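Local atomic coordinates of Thiol:disulfide interchange protein (Proteus mirabilis, PDB entry 4OD7), a protein that probably acts as a periplasmic dithiol oxidase of the DsbA family, exchanging disulfides with folding proteins through a thioredoxin-type redox centre. Residues G8-N13 / D165-K170; F38-K43 / Q88-L93; S46-N51 / D181-L186; A76-I81 / S137-A142; D108-F113 / V118-Y123. The protein carries 1 engineered substitution. One frame throughout, in Å; residues are numbered along the deposited sequence.

Contact 1 of 5, residues G8-N13 / D165-K170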
# COMPACT_ATOMS: atom_id res chain seq x y z
N GLY A 8 -17.01 6.83 -12.49
CA GLY A 8 -16.96 5.71 -13.42
C GLY A 8 -15.81 5.74 -14.42
O GLY A 8 -15.48 4.72 -15.02
N LYS A 9 -15.14 6.88 -14.57
CA LYS A 9 -14.03 6.98 -15.50
C LYS A 9 -12.70 6.79 -14.77
O LYS A 9 -12.08 5.76 -14.90
CB LYS A 9 -14.03 8.30 -16.23
CG LYS A 9 -13.22 8.19 -17.49
CD LYS A 9 -12.82 9.52 -18.07
CE LYS A 9 -11.90 9.30 -19.24
NZ LYS A 9 -12.59 8.56 -20.32
N GLN A 10 -12.24 7.80 -14.06
CA GLN A 10 -11.00 7.69 -13.32
C GLN A 10 -11.24 7.16 -11.91
O GLN A 10 -10.30 7.04 -11.17
CB GLN A 10 -10.23 9.01 -13.25
CG GLN A 10 -9.75 9.56 -14.58
CD GLN A 10 -10.74 10.44 -15.24
OE1 GLN A 10 -11.91 10.50 -14.85
NE2 GLN A 10 -10.28 11.20 -16.22
N TYR A 11 -12.49 6.90 -11.53
CA TYR A 11 -12.77 6.44 -10.16
C TYR A 11 -14.19 5.93 -10.06
O TYR A 11 -14.96 6.15 -10.97
CB TYR A 11 -12.60 7.57 -9.14
CG TYR A 11 -13.74 8.60 -9.17
CD1 TYR A 11 -14.80 8.50 -8.26
CD2 TYR A 11 -13.76 9.65 -10.08
CE1 TYR A 11 -15.85 9.42 -8.27
CE2 TYR A 11 -14.81 10.58 -10.10
CZ TYR A 11 -15.84 10.46 -9.20
OH TYR A 11 -16.88 11.39 -9.20
N THR A 12 -14.52 5.27 -8.95
CA THR A 12 -15.90 4.84 -8.69
C THR A 12 -16.25 5.18 -7.24
O THR A 12 -15.36 5.39 -6.42
CB THR A 12 -16.11 3.33 -8.92
OG1 THR A 12 -15.36 2.54 -7.99
CG2 THR A 12 -15.76 2.93 -10.34
N ASN A 13 -17.54 5.23 -6.91
CA ASN A 13 -17.97 5.58 -5.55
C ASN A 13 -17.98 4.34 -4.64
O ASN A 13 -18.44 3.29 -5.07
CB ASN A 13 -19.38 6.18 -5.56
CG ASN A 13 -19.44 7.56 -6.19
OD1 ASN A 13 -20.36 7.87 -6.92
ND2 ASN A 13 -18.45 8.40 -5.91
N ASP A 165 -7.24 1.49 -14.19
CA ASP A 165 -7.33 1.22 -15.63
C ASP A 165 -8.16 2.31 -16.30
O ASP A 165 -8.59 2.16 -17.42
CB ASP A 165 -7.92 -0.16 -15.91
CG ASP A 165 -9.40 -0.23 -15.78
OD1 ASP A 165 -9.99 0.58 -15.12
OD2 ASP A 165 -10.01 -1.18 -16.30
N GLY A 166 -8.40 3.38 -15.58
CA GLY A 166 -9.22 4.47 -16.04
C GLY A 166 -8.39 5.73 -16.20
O GLY A 166 -8.89 6.77 -16.66
N ILE A 167 -7.12 5.65 -15.82
CA ILE A 167 -6.17 6.73 -16.04
C ILE A 167 -5.38 6.46 -17.32
O ILE A 167 -4.89 5.35 -17.52
CB ILE A 167 -5.23 6.89 -14.84
CG1 ILE A 167 -6.01 7.47 -13.68
CG2 ILE A 167 -4.09 7.83 -15.13
CD1 ILE A 167 -5.38 7.25 -12.40
N SER A 168 -5.33 7.45 -18.20
CA SER A 168 -4.69 7.31 -19.51
C SER A 168 -3.35 8.06 -19.55
O SER A 168 -3.17 9.09 -18.90
CB SER A 168 -5.61 7.81 -20.60
OG SER A 168 -5.03 7.56 -21.87
N ALA A 169 -2.38 7.50 -20.26
CA ALA A 169 -1.04 8.09 -20.33
C ALA A 169 -0.27 7.51 -21.48
O ALA A 169 -0.52 6.40 -21.96
CB ALA A 169 -0.28 7.87 -19.03
N LYS A 170 0.68 8.28 -21.97
CA LYS A 170 1.42 7.83 -23.10
C LYS A 170 2.68 7.19 -22.60
O LYS A 170 3.47 6.67 -23.36
CB LYS A 170 1.72 9.01 -24.01
CG LYS A 170 0.45 9.65 -24.49
CD LYS A 170 0.18 9.33 -25.91
CE LYS A 170 -1.28 9.04 -26.15
NZ LYS A 170 -1.74 9.75 -27.37
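Gly166 lies against the backbone of Lys9 and Gln10, an example of how two irregular pieces of chain can meet closely through main-chain atoms. The polar part of the contact is a CA-H...O interaction: Gly166 CA approaches Lys9 O at 3.3 Å, with an angle of 148° at the hydrogen. This fairly straight approach depends on glycine, whose bare CA brings the two backbones to 4.6 Å between Gln10 CA and Gly166 CA. Behind it, Gly8 N donates to Tyr11 O at 2.6 Å, which ties together the backbone on either side of Lys9 and Gln10.

Van der Waals contacts make up the rest. Gln10 sets its CG 3.6 Å from Gly166 O, and the same methylene comes more loosely to Ile167 CG1 at 4.4 Å. A bend at chi2 (89°) then swings the amide of Gln10 off this line, and its NE2 finds a partner in Asp4 O.

Strand 11-13 pairs with strand 160-162, and a backbone bond between Gln10 and Lys163 prolongs that pairing. The 165-170 segment leaves this edge of the sheet for helix 172-187, on which Gln10 meets Val182 and Ile167 meets Tyr175 and Tyr179.

Contact 2 of 5, residues F38-K43 / Q88-L93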
# COMPACT_ATOMS: atom_id res chain seq x y z
N PHE A 38 3.76 -1.14 -9.53
CA PHE A 38 3.10 0.15 -9.25
C PHE A 38 3.98 1.06 -8.36
O PHE A 38 4.16 2.24 -8.62
CB PHE A 38 1.77 -0.09 -8.56
CG PHE A 38 0.79 1.09 -8.62
CD1 PHE A 38 -0.05 1.30 -9.71
CD2 PHE A 38 0.70 1.96 -7.57
CE1 PHE A 38 -0.93 2.32 -9.72
CE2 PHE A 38 -0.22 3.01 -7.57
CZ PHE A 38 -1.02 3.19 -8.63
N SER A 39 4.50 0.49 -7.27
CA SER A 39 5.16 1.32 -6.28
C SER A 39 6.69 1.30 -6.40
O SER A 39 7.31 2.34 -6.19
CB SER A 39 4.75 0.86 -4.90
OG SER A 39 5.28 -0.41 -4.61
N GLU A 40 7.32 0.19 -6.75
CA GLU A 40 8.79 0.11 -6.74
C GLU A 40 9.42 0.47 -8.06
O GLU A 40 10.52 1.01 -8.08
CB GLU A 40 9.28 -1.26 -6.31
CG GLU A 40 8.97 -1.71 -4.89
CD GLU A 40 9.75 -0.90 -3.90
OE1 GLU A 40 10.98 -0.98 -4.03
OE2 GLU A 40 9.22 -0.25 -2.98
N VAL A 41 8.72 0.19 -9.16
CA VAL A 41 9.24 0.49 -10.51
C VAL A 41 8.69 1.84 -11.01
O VAL A 41 9.45 2.75 -11.30
CB VAL A 41 8.87 -0.64 -11.55
CG1 VAL A 41 9.44 -0.31 -12.93
CG2 VAL A 41 9.36 -2.03 -11.07
N TYR A 42 7.37 1.95 -11.12
CA TYR A 42 6.74 3.16 -11.63
C TYR A 42 6.67 4.26 -10.57
O TYR A 42 6.55 5.43 -10.92
CB TYR A 42 5.32 2.88 -12.13
CG TYR A 42 5.21 2.00 -13.37
CD1 TYR A 42 6.27 1.82 -14.25
CD2 TYR A 42 3.99 1.40 -13.69
CE1 TYR A 42 6.13 1.04 -15.37
CE2 TYR A 42 3.85 0.62 -14.82
CZ TYR A 42 4.91 0.44 -15.67
OH TYR A 42 4.75 -0.33 -16.81
N LYS A 43 6.70 3.88 -9.29
CA LYS A 43 6.66 4.84 -8.18
C LYS A 43 5.39 5.70 -8.22
O LYS A 43 5.45 6.90 -8.06
CB LYS A 43 7.91 5.71 -8.26
CG LYS A 43 9.22 4.93 -8.21
CD LYS A 43 10.38 5.85 -8.41
CE LYS A 43 11.71 5.16 -8.45
NZ LYS A 43 12.81 6.16 -8.17
N GLN A 88 13.44 1.55 3.92
CA GLN A 88 14.58 0.65 4.00
C GLN A 88 14.22 -0.82 3.76
O GLN A 88 14.96 -1.52 3.13
CB GLN A 88 15.26 0.79 5.38
CG GLN A 88 16.10 2.06 5.63
CD GLN A 88 15.33 3.39 5.57
OE1 GLN A 88 14.20 3.52 6.08
NE2 GLN A 88 15.94 4.38 4.94
N VAL A 89 13.09 -1.30 4.28
CA VAL A 89 12.78 -2.73 4.24
C VAL A 89 11.85 -3.04 3.09
O VAL A 89 11.86 -4.16 2.59
CB VAL A 89 12.11 -3.28 5.55
CG1 VAL A 89 12.87 -2.85 6.78
CG2 VAL A 89 10.69 -2.83 5.69
N SER A 90 11.05 -2.04 2.68
CA SER A 90 10.06 -2.27 1.63
C SER A 90 10.72 -2.89 0.37
O SER A 90 10.23 -3.91 -0.11
CB SER A 90 9.32 -0.99 1.30
OG SER A 90 8.38 -1.22 0.28
N PRO A 91 11.81 -2.31 -0.17
CA PRO A 91 12.42 -2.97 -1.32
C PRO A 91 12.88 -4.40 -1.05
O PRO A 91 12.71 -5.30 -1.89
CB PRO A 91 13.58 -2.04 -1.64
CG PRO A 91 13.19 -0.74 -1.11
CD PRO A 91 12.47 -1.02 0.11
N ALA A 92 13.42 -4.63 0.15
CA ALA A 92 13.95 -5.98 0.53
C ALA A 92 12.86 -7.04 0.71
O ALA A 92 13.07 -8.23 0.45
CB ALA A 92 14.81 -5.88 1.84
N LEU A 93 11.69 -6.60 1.16
CA LEU A 93 10.59 -7.49 1.38
C LEU A 93 9.99 -7.87 0.04
O LEU A 93 9.68 -9.02 -0.18
CB LEU A 93 9.57 -6.83 2.26
CG LEU A 93 9.97 -6.64 3.74
CD1 LEU A 93 8.95 -5.80 4.37
CD2 LEU A 93 10.15 -7.92 4.52
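Glu40 lays its carboxylate against helix 86-99, overlapping Pro91 and the hydroxyl of Ser90. The two oxygens divide the work. OE1 sits over the proline, 3.7 Å from Pro91 CA and equally 3.7 Å from Pro91 CG, so that it touches carbon at both the root and the flap of the pyrrolidine ring. OE2 is turned to Ser90 and stops 3.5 Å from Ser90 OG, a polar neighbour at a distance too long to be counted as a hydrogen bond.

Two bends shape the glutamate. CG stands beside the backbone N and opposite the carbonyl carbon (chi1 -64°), and a second turn at chi2 (-69°) folds the chain, which then meets Pro91 at about a right angle. The Ser90 side chain points toward the glutamate's helix. The helix on this side is kinked where the nitrogens of Pro91 and Ala92 lack a bond to the preceding turn; the proline nitrogen has no hydrogen to give. The contact is small and only partly buried, and illustrates how a charged side chain can span two helices through van der Waals contact, with their nearest CA atoms, Glu40 and Pro91, still 7.2 Å apart.

Helix 33-41 also carries Cys35, whose carbonyl accepts from Ser39 OG, and directly follows Ser32, engineered here in place of the other redox-active cysteine. The arrangement belongs to the DsbA fold, a thioredoxin domain with an inserted helical domain, and here the active-site helix faces that insert.

Contact 3 of 5, residues S46-N51 / D181-L186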
# COMPACT_ATOMS: atom_id res chain seq x y z
N SER A 46 4.50 6.90 -4.60
CA SER A 46 5.45 7.86 -4.13
C SER A 46 5.31 9.21 -4.87
O SER A 46 5.46 10.24 -4.25
CB SER A 46 6.85 7.25 -4.18
OG SER A 46 7.10 6.67 -5.40
N THR A 47 5.02 9.21 -6.16
CA THR A 47 4.75 10.45 -6.88
C THR A 47 3.55 11.15 -6.26
O THR A 47 3.55 12.35 -6.04
CB THR A 47 4.45 10.19 -8.38
OG1 THR A 47 5.62 9.68 -9.01
CG2 THR A 47 4.02 11.47 -9.12
N VAL A 48 2.55 10.34 -5.93
CA VAL A 48 1.31 10.80 -5.33
C VAL A 48 1.55 11.41 -3.94
O VAL A 48 1.03 12.49 -3.64
CB VAL A 48 0.31 9.63 -5.22
CG1 VAL A 48 -0.84 9.95 -4.28
CG2 VAL A 48 -0.22 9.26 -6.60
N GLU A 49 2.33 10.72 -3.13
CA GLU A 49 2.64 11.17 -1.80
C GLU A 49 3.39 12.50 -1.85
O GLU A 49 3.14 13.39 -1.04
CB GLU A 49 3.46 10.11 -1.06
CG GLU A 49 2.69 8.86 -0.65
CD GLU A 49 3.54 7.58 -0.53
OE1 GLU A 49 4.78 7.68 -0.52
OE2 GLU A 49 2.94 6.49 -0.45
N LYS A 50 4.23 12.67 -2.86
CA LYS A 50 5.01 13.90 -3.03
C LYS A 50 4.19 15.12 -3.49
O LYS A 50 4.67 16.27 -3.39
CB LYS A 50 6.14 13.66 -4.03
CG LYS A 50 7.34 12.94 -3.47
CD LYS A 50 8.45 12.78 -4.50
CE LYS A 50 9.83 12.93 -3.87
NZ LYS A 50 10.91 12.64 -4.85
N ASN A 51 3.01 14.88 -4.06
CA ASN A 51 2.28 15.93 -4.75
C ASN A 51 0.98 16.35 -4.08
O ASN A 51 0.36 17.29 -4.48
CB ASN A 51 2.00 15.47 -6.18
CG ASN A 51 3.23 15.54 -7.07
OD1 ASN A 51 4.13 16.34 -6.85
ND2 ASN A 51 3.27 14.70 -8.08
N ASP A 181 -2.18 13.58 -10.58
CA ASP A 181 -3.07 14.65 -11.02
C ASP A 181 -4.52 14.36 -10.61
O ASP A 181 -5.19 15.21 -10.05
CB ASP A 181 -2.95 14.77 -12.53
CG ASP A 181 -3.25 16.14 -13.06
OD1 ASP A 181 -3.21 17.14 -12.29
OD2 ASP A 181 -3.49 16.22 -14.29
N VAL A 182 -5.02 13.16 -10.90
CA VAL A 182 -6.40 12.75 -10.55
C VAL A 182 -6.69 12.77 -9.04
O VAL A 182 -7.77 13.15 -8.62
CB VAL A 182 -6.73 11.36 -11.13
CG1 VAL A 182 -8.11 10.89 -10.73
CG2 VAL A 182 -6.66 11.42 -12.63
N VAL A 183 -5.75 12.28 -8.23
CA VAL A 183 -5.91 12.21 -6.78
C VAL A 183 -6.16 13.57 -6.16
O VAL A 183 -7.08 13.74 -5.37
CB VAL A 183 -4.71 11.57 -6.11
CG1 VAL A 183 -4.81 11.69 -4.58
CG2 VAL A 183 -4.62 10.14 -6.54
N ASN A 184 -5.32 14.53 -6.54
CA ASN A 184 -5.38 15.88 -6.01
C ASN A 184 -6.71 16.55 -6.39
O ASN A 184 -7.22 17.41 -5.65
CB ASN A 184 -4.23 16.72 -6.57
CG ASN A 184 -2.89 16.37 -5.99
OD1 ASN A 184 -2.79 15.58 -5.06
ND2 ASN A 184 -1.85 16.93 -6.55
N GLN A 185 -7.30 16.13 -7.51
CA GLN A 185 -8.59 16.65 -7.93
C GLN A 185 -9.69 16.04 -7.08
O GLN A 185 -10.64 16.71 -6.72
CB GLN A 185 -8.85 16.37 -9.42
N LEU A 186 -9.54 14.77 -6.73
CA LEU A 186 -10.49 14.15 -5.83
C LEU A 186 -10.33 14.66 -4.42
O LEU A 186 -11.24 14.56 -3.59
CB LEU A 186 -10.26 12.66 -5.82
CG LEU A 186 -10.79 11.92 -7.02
CD1 LEU A 186 -9.96 10.68 -7.24
CD2 LEU A 186 -12.22 11.55 -6.76
O HOH W 1 -0.68 13.48 -5.61
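Asn184 reaches across to Asn51 and Val48 with both ends of its amide, a clear case of one side chain bridging two helices. Its CG stands beside the backbone N, opposite the carbonyl carbon (chi1 -73°), and this brings the amide round to the partner helix although the CB itself starts out along the flank. ND2 donates to Asn51 O at 3.0 Å. The bond is noticeably bent, at 137° about the hydrogen, and the donor stands well above the carbonyl plane, 59° out of it, away from the lone-pair directions; the acceptor, Asn51 O, is likewise tilted from the amide plane of Asn184. The other end, OD1, is 3.0 Å from a water that is in turn 2.8 Å from Val48 O. The N-H bond to Asn51 O is consistent with the amide being this way round, and the water lies within bonding distance of OD1.

Asn51 supplies its main chain here, along with CB, 4.1 Å from Asn184 ND2. Its own amide turns to Ser180 OG, one turn earlier on the facing helix. Deeper in, Val48 and Val183 adopt the same rotamer, each with CG1 opposite its backbone N, and these two branches meet at 4.3 Å between Val48 CG1 and Val183 CG1. Val183 also packs on Ile156 of the sheet, while Val48 touches Tyr179 and Ser180.

A buried valine pair, Val183 of which also meets the sheet, and a polar bridge nearer solvent join helix 44-51, which follows the active-site helix, to the C-terminal helix 172-187, the pair that covers one face of the sheet in the thioredoxin fold.

Contact 4 of 5, residues A76-I81 / S137-A142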
# COMPACT_ATOMS: atom_id res chain seq x y z
N ALA A 76 4.65 -7.76 9.47
CA ALA A 76 5.93 -7.20 9.05
C ALA A 76 5.77 -5.74 8.66
O ALA A 76 6.58 -4.90 8.99
CB ALA A 76 6.50 -7.99 7.88
N TRP A 77 4.73 -5.45 7.90
CA TRP A 77 4.55 -4.10 7.45
C TRP A 77 4.21 -3.20 8.65
O TRP A 77 4.67 -2.08 8.73
CB TRP A 77 3.45 -4.01 6.40
CG TRP A 77 3.27 -2.60 5.84
CD1 TRP A 77 2.14 -1.87 5.87
CD2 TRP A 77 4.25 -1.79 5.19
NE1 TRP A 77 2.34 -0.67 5.28
CE2 TRP A 77 3.63 -0.59 4.84
CE3 TRP A 77 5.59 -1.98 4.86
CZ2 TRP A 77 4.31 0.43 4.18
CZ3 TRP A 77 6.26 -0.95 4.18
CH2 TRP A 77 5.62 0.23 3.86
N ALA A 78 3.40 -3.71 9.58
CA ALA A 78 3.13 -3.00 10.84
C ALA A 78 4.45 -2.71 11.62
O ALA A 78 4.56 -1.71 12.26
CB ALA A 78 2.16 -3.77 11.71
N VAL A 79 5.36 -3.68 11.66
CA VAL A 79 6.67 -3.48 12.30
C VAL A 79 7.43 -2.37 11.57
O VAL A 79 8.08 -1.54 12.20
CB VAL A 79 7.48 -4.79 12.34
CG1 VAL A 79 8.92 -4.52 12.82
CG2 VAL A 79 6.79 -5.79 13.25
N ALA A 80 7.38 -2.39 10.24
CA ALA A 80 8.09 -1.40 9.45
C ALA A 80 7.60 0.00 9.77
O ALA A 80 8.40 0.94 9.84
CB ALA A 80 7.93 -1.70 7.99
N ILE A 81 6.27 0.14 9.91
CA ILE A 81 5.62 1.39 10.28
C ILE A 81 6.04 1.78 11.68
O ILE A 81 6.40 2.93 11.90
CB ILE A 81 4.11 1.31 10.19
CG1 ILE A 81 3.70 1.09 8.72
CG2 ILE A 81 3.46 2.58 10.76
CD1 ILE A 81 2.30 0.70 8.57
N SER A 137 -4.53 -4.74 13.41
CA SER A 137 -5.99 -4.61 13.49
C SER A 137 -6.45 -3.52 12.57
O SER A 137 -7.43 -3.67 11.87
CB SER A 137 -6.42 -4.37 14.91
OG SER A 137 -6.01 -5.47 15.68
N GLN A 138 -5.72 -2.41 12.56
CA GLN A 138 -6.05 -1.26 11.73
C GLN A 138 -6.11 -1.62 10.25
O GLN A 138 -6.98 -1.15 9.53
CB GLN A 138 -5.03 -0.16 11.89
CG GLN A 138 -5.47 1.09 11.15
CD GLN A 138 -4.75 2.33 11.63
OE1 GLN A 138 -5.28 3.10 12.41
NE2 GLN A 138 -3.51 2.53 11.16
N GLN A 139 -5.13 -2.40 9.81
CA GLN A 139 -5.02 -2.85 8.42
C GLN A 139 -6.13 -3.80 8.01
O GLN A 139 -6.81 -3.62 6.99
CB GLN A 139 -3.67 -3.51 8.23
CG GLN A 139 -2.56 -2.52 8.30
CD GLN A 139 -1.20 -3.16 8.15
OE1 GLN A 139 -0.70 -3.35 7.03
NE2 GLN A 139 -0.57 -3.48 9.28
N GLN A 140 -6.33 -4.81 8.85
CA GLN A 140 -7.27 -5.86 8.60
C GLN A 140 -8.68 -5.31 8.53
O GLN A 140 -9.45 -5.73 7.71
CB GLN A 140 -7.18 -6.89 9.71
CG GLN A 140 -5.86 -7.67 9.78
CD GLN A 140 -5.82 -8.54 11.03
OE1 GLN A 140 -6.33 -8.15 12.10
NE2 GLN A 140 -5.21 -9.73 10.93
N ASN A 141 -9.01 -4.37 9.42
CA ASN A 141 -10.32 -3.71 9.43
C ASN A 141 -10.52 -2.80 8.28
O ASN A 141 -11.63 -2.65 7.82
CB ASN A 141 -10.51 -2.85 10.67
CG ASN A 141 -10.67 -3.64 11.92
OD1 ASN A 141 -10.37 -3.14 12.99
ND2 ASN A 141 -11.16 -4.87 11.82
N ALA A 142 -9.43 -2.16 7.83
CA ALA A 142 -9.49 -1.29 6.66
C ALA A 142 -9.78 -2.04 5.40
O ALA A 142 -10.57 -1.60 4.60
CB ALA A 142 -8.16 -0.50 6.48
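Gln139 comes at Trp77 from the edge of the indole, not from a face. Its chain is extended beyond CG and crosses the tryptophan side chain at about a right angle, with amide and ring planes 60° apart. OE1 ends in the plane of the ring, 3.4 Å from Trp77 CD1, where the slightly positive rim of the indole would suit a carbonyl oxygen. NE2 is directed the other way, over the next residue of the helix, 3.7 Å from Ala78 CB and 4.0 Å from Ala78 N. The amide thus rests against the methyl of Ala78.

The tryptophan is set for this meeting by its first torsion: CG lies opposite the backbone N (chi1 -177°), and the indole reaches out from the helix. One face of the ring receives Ile81 CG1 from the following turn, 4.1 Å above the plane and offset toward the rim, while Phe28 makes an edge-to-face pair with it.

The instructive point is that the polar atoms of this buried contact find their hydrogen bonds on backbone groups outside the pair. Gln139 OE1 accepts from His62 N, its NE2 donates to Leu135 O and more weakly to Thr74 O, and Trp77 NE1 bonds Arg60 O. Two of these partners, Arg60 and His62, lie on strand 58-62, the outermost strand on this side of the sheet. Helix 70-83 and helix 130-145 therefore converge beside that strand, with helices 86-99 and 106-115 also packing on the tryptophan-bearing helix.

Contact 5 of 5, residues D108-F113 / V118-Y123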
# COMPACT_ATOMS: atom_id res chain seq x y z
N ASP A 108 12.78 -15.69 8.47
CA ASP A 108 13.31 -14.99 7.31
C ASP A 108 12.85 -13.53 7.22
O ASP A 108 13.56 -12.66 6.75
CB ASP A 108 12.90 -15.72 6.05
CG ASP A 108 13.55 -17.06 5.94
OD1 ASP A 108 14.65 -17.27 6.51
OD2 ASP A 108 12.98 -17.89 5.24
N ILE A 109 11.62 -13.27 7.62
CA ILE A 109 11.15 -11.89 7.69
C ILE A 109 12.04 -11.13 8.67
O ILE A 109 12.58 -10.08 8.35
CB ILE A 109 9.70 -11.80 8.12
CG1 ILE A 109 8.85 -12.64 7.17
CG2 ILE A 109 9.26 -10.36 8.09
CD1 ILE A 109 7.37 -12.67 7.47
N ARG A 110 12.23 -11.69 9.86
CA ARG A 110 13.14 -11.13 10.85
C ARG A 110 14.55 -10.89 10.30
O ARG A 110 15.10 -9.78 10.46
CB ARG A 110 13.18 -12.05 12.05
CG ARG A 110 14.06 -11.57 13.18
CD ARG A 110 13.90 -12.45 14.36
NE ARG A 110 14.70 -11.98 15.48
CZ ARG A 110 15.97 -12.31 15.67
NH1 ARG A 110 16.60 -13.06 14.78
NH2 ARG A 110 16.63 -11.87 16.74
N THR A 111 15.13 -11.88 9.63
CA THR A 111 16.47 -11.73 9.04
C THR A 111 16.49 -10.59 8.05
O THR A 111 17.46 -9.88 7.99
CB THR A 111 16.96 -12.99 8.31
OG1 THR A 111 17.10 -14.06 9.26
CG2 THR A 111 18.27 -12.73 7.67
N THR A 112 15.42 -10.43 7.28
CA THR A 112 15.30 -9.35 6.31
C THR A 112 15.38 -7.95 6.93
O THR A 112 16.12 -7.09 6.46
CB THR A 112 13.95 -9.46 5.55
OG1 THR A 112 13.84 -10.76 4.96
CG2 THR A 112 13.81 -8.38 4.46
N PHE A 113 14.63 -7.74 8.01
CA PHE A 113 14.68 -6.48 8.75
C PHE A 113 16.12 -6.23 9.25
O PHE A 113 16.65 -5.14 9.05
CB PHE A 113 13.70 -6.51 9.90
CG PHE A 113 12.29 -6.12 9.49
CD1 PHE A 113 11.74 -4.91 9.87
CD2 PHE A 113 11.53 -6.95 8.70
CE1 PHE A 113 10.45 -4.56 9.49
CE2 PHE A 113 10.21 -6.59 8.33
CZ PHE A 113 9.69 -5.41 8.71
N VAL A 118 17.88 -2.87 10.79
CA VAL A 118 17.09 -2.87 12.00
C VAL A 118 17.77 -3.73 13.09
O VAL A 118 18.20 -4.85 12.86
CB VAL A 118 15.67 -3.38 11.63
CG1 VAL A 118 14.80 -3.53 12.85
CG2 VAL A 118 15.03 -2.43 10.66
N LYS A 119 17.81 -3.22 14.31
CA LYS A 119 18.40 -3.94 15.40
C LYS A 119 17.52 -5.08 15.78
O LYS A 119 16.32 -4.91 15.85
CB LYS A 119 18.62 -3.03 16.62
N ALA A 120 18.11 -6.26 15.88
CA ALA A 120 17.37 -7.45 16.24
C ALA A 120 16.55 -7.19 17.48
O ALA A 120 15.39 -7.56 17.54
CB ALA A 120 18.30 -8.61 16.47
N GLU A 121 17.12 -6.49 18.45
CA GLU A 121 16.45 -6.33 19.72
C GLU A 121 15.22 -5.43 19.55
O GLU A 121 14.20 -5.69 20.18
CB GLU A 121 17.38 -5.73 20.77
CG GLU A 121 18.16 -4.50 20.32
CD GLU A 121 19.56 -4.77 19.78
OE1 GLU A 121 19.80 -5.85 19.21
OE2 GLU A 121 20.40 -3.85 19.89
N ASP A 122 15.26 -4.43 18.68
CA ASP A 122 14.09 -3.58 18.45
C ASP A 122 12.96 -4.34 17.74
O ASP A 122 11.76 -4.23 18.08
CB ASP A 122 14.45 -2.40 17.57
CG ASP A 122 15.23 -1.37 18.29
OD1 ASP A 122 15.59 -1.57 19.46
OD2 ASP A 122 15.53 -0.36 17.62
N TYR A 123 13.35 -5.13 16.75
CA TYR A 123 12.42 -5.95 16.04
C TYR A 123 11.75 -6.85 17.03
O TYR A 123 10.56 -6.98 16.99
CB TYR A 123 13.12 -6.74 14.93
CG TYR A 123 12.18 -7.56 14.07
CD1 TYR A 123 11.68 -7.07 12.87
CD2 TYR A 123 11.77 -8.82 14.46
CE1 TYR A 123 10.81 -7.83 12.07
CE2 TYR A 123 10.89 -9.58 13.69
CZ TYR A 123 10.41 -9.09 12.49
OH TYR A 123 9.56 -9.85 11.71
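Tyr123 swings its CG opposite the backbone N (chi1 -176°), while Phe113 places CG beside its own N (chi1 -84°), and these two choices turn the rings toward each other. The result is a T-shaped (edge-to-face) pair with centroids 4.9 Å apart and planes at 60°. The tyrosine supplies the edge and the phenylalanine the face: Tyr123 CE1 comes down over the root of the ring, 3.4 Å from Phe113 CG.

The tyrosine ring in turn offers a face to Arg110, whose CA makes a CH-pi contact 4.1 Å from the Tyr123 centroid. The arginine chain then passes obliquely across the ring, Arg110 CB 3.7 Å from Tyr123 CE2. Being extended from CG to NE, it carries the guanidinium past the rim of the ring toward Ala120, where NH2 lies 3.7 Å from Ala120 CB and NE forms a salt bridge with Asp124. At the far end of the tyrosine, OH touches Ile109 CG2 at 3.7 Å. One aromatic side chain is thus packed along its length by three residues of a single helix.

Val118 completes the turn between the segments. Its N donates to Phe113 O at 3.1 Å, approaching from above the carbonyl plane, and the branched side chain folds back so that Val118 CB is 4.1 Å from Phe113 CB.

A short turn joins helix 106-115 to the short helix 120-126 at the outer end of the helical domain. Ile109, Phe113 and Val118 continue inward onto helix 70-83, and Phe113 also packs on Val89 and Leu93 of helix 86-99.

Overall arrangement
The five contacts fall into two touching groups. Contact 1 packs on the C-terminal helix of contact 3, with Tyr11 against Leu186. The 88-93 side of contact 2 packs with contacts 4 and 5, Ser90 meeting Trp77 and Ala92 meeting Thr112, while Val79 of contact 4 reaches Tyr123 of contact 5; neighbouring centres here lie about 17 to 18 Å apart. Along the chain the consecutive helices 33-41 and 44-51, of contacts 2 and 3, link the groups. Contacts 1 and 5 mark opposite ends of the molecule, their centres about 39 Å apart. Contact 2 lies closest in the chain to the redox centre, Ser32 (engineered) and Cys35. The bound peptide packs against Tyr42 of contact 2 and Asp165 of contact 1.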